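Local coordinates for alpha-L-rhamnosidase (Streptomyces avermitilis, PDB 3W5N) that hydrolyses terminal alpha-L-rhamnosyl residues, releasing L-rhamnose from citrus flavonoids and gum arabic, at the alpha-L-rhamnopyranose site. Residues are numbered along the deposited sequence; one frame, centred on the assembly and turned at random.

The alpha-L-rhamnopyranose site. Residues 351, 392-393, 684-687. With RAM (alpha-L-rhamnopyranose), chain B.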
# COMPACT_ATOMS: atom_id res chain seq x y z
N ARG A 351 10.63 12.48 7.34
CA ARG A 351 11.77 13.11 8.00
C ARG A 351 13.01 12.91 7.14
O ARG A 351 13.87 13.79 7.06
CB ARG A 351 12.00 12.51 9.39
CG ARG A 351 10.85 12.75 10.37
CD ARG A 351 10.91 11.79 11.55
NE ARG A 351 10.46 10.44 11.20
CZ ARG A 351 10.17 9.49 12.10
NH1 ARG A 351 10.26 9.76 13.40
NH2 ARG A 351 9.77 8.28 11.71
N GLN A 392 1.21 11.93 12.74
CA GLN A 392 2.40 11.11 12.91
C GLN A 392 3.69 11.84 12.56
O GLN A 392 4.70 11.67 13.25
CB GLN A 392 2.32 9.82 12.09
CG GLN A 392 1.24 8.84 12.53
CD GLN A 392 1.30 8.48 14.00
OE1 GLN A 392 2.38 8.29 14.58
NE2 GLN A 392 0.14 8.38 14.62
N TYR A 393 3.67 12.64 11.50
CA TYR A 393 4.87 13.35 11.04
C TYR A 393 4.76 14.86 11.17
O TYR A 393 5.78 15.56 11.30
CB TYR A 393 5.17 13.01 9.58
CG TYR A 393 5.40 11.56 9.32
CD1 TYR A 393 6.68 11.03 9.38
CD2 TYR A 393 4.35 10.72 8.96
CE1 TYR A 393 6.92 9.69 9.13
CE2 TYR A 393 4.57 9.38 8.70
CZ TYR A 393 5.86 8.87 8.77
OH TYR A 393 6.08 7.54 8.51
N ALA A 684 8.37 2.95 9.61
CA ALA A 684 8.18 2.60 11.01
C ALA A 684 7.29 3.63 11.70
O ALA A 684 7.62 4.81 11.79
CB ALA A 684 9.53 2.47 11.71
N VAL A 685 6.12 3.17 12.13
CA VAL A 685 5.18 4.00 12.89
C VAL A 685 4.61 3.16 14.03
O VAL A 685 4.60 1.93 13.94
CB VAL A 685 4.03 4.53 12.00
CG1 VAL A 685 4.55 5.51 10.96
CG2 VAL A 685 3.28 3.38 11.32
N GLY A 686 4.17 3.83 15.09
CA GLY A 686 3.43 3.19 16.16
C GLY A 686 4.23 2.36 17.15
O GLY A 686 3.64 1.60 17.93
N ASN A 687 5.56 2.48 17.12
CA ASN A 687 6.46 1.75 18.06
C ASN A 687 6.13 0.25 18.20
O ASN A 687 5.93 -0.28 19.30
CB ASN A 687 6.46 2.43 19.44
CG ASN A 687 6.90 3.88 19.37
OD1 ASN A 687 7.98 4.19 18.87
ND2 ASN A 687 6.07 4.79 19.88
C1 RAM B . 7.84 9.29 15.80
C2 RAM B . 7.67 7.93 16.47
C3 RAM B . 6.28 7.36 16.18
C4 RAM B . 5.99 7.33 14.68
C5 RAM B . 6.30 8.68 14.02
C6 RAM B . 6.28 8.58 12.49
O1 RAM B . 6.94 10.26 16.36
O2 RAM B . 8.68 7.05 15.96
O3 RAM B . 6.15 6.04 16.73
O4 RAM B . 4.62 6.93 14.47
O5 RAM B . 7.61 9.15 14.39
O HOH W 1 7.60 3.78 15.25
O HOH W 2 9.67 6.18 13.44
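A poorly ordered alpha-L-rhamnopyranose, the monosaccharide that the enzyme releases, sits in a loop-lined pocket whose centre lies about 11 Å from Glu636, the proposed proton donor; it may mark an accessory sugar position or simply reflect rhamnose supplied for crystallisation, and the structure alone does not show a role. Direct polar recognition centres on the 4-hydroxyl. The rhamnose O4 donates to the side-chain carbonyl OE1 of Gln392 at 2.6 Å, approaching from above the amide plane, 28° out of it. A bend at chi2 (-53°) brings OE1 to the O4 corner of the sugar. From the neighbouring loop the backbone N of Gly686 donates to the same rhamnose O4 at 3.2 Å, so this hydroxyl is gripped as both donor and acceptor; contacts from O3 to Gly686 N and Asn687 OD1 are weak. Two waters extend the polar contacts: one joins O3 to the backbone N of Asn687, while the other ties O2 to the carbonyl O of Ala684. Apolar contacts gather round the 6-methyl. The rhamnose C6 lies over one face of the Tyr393 ring, toward the rim, 3.6 Å from CE1. Val685 CG1 reaches the rhamnose C6 at 3.8 Å. The Arg351 guanidinium turns a face to the sugar's O5 and C6 edge; NH1 is 2.9 Å from the rhamnose O5, but its N-H points elsewhere. An alanine here would probably loosen that edge and unsettle the O2 water, whose O lies in plane at the guanidinium edge, 2.7 Å from Arg351 NH2.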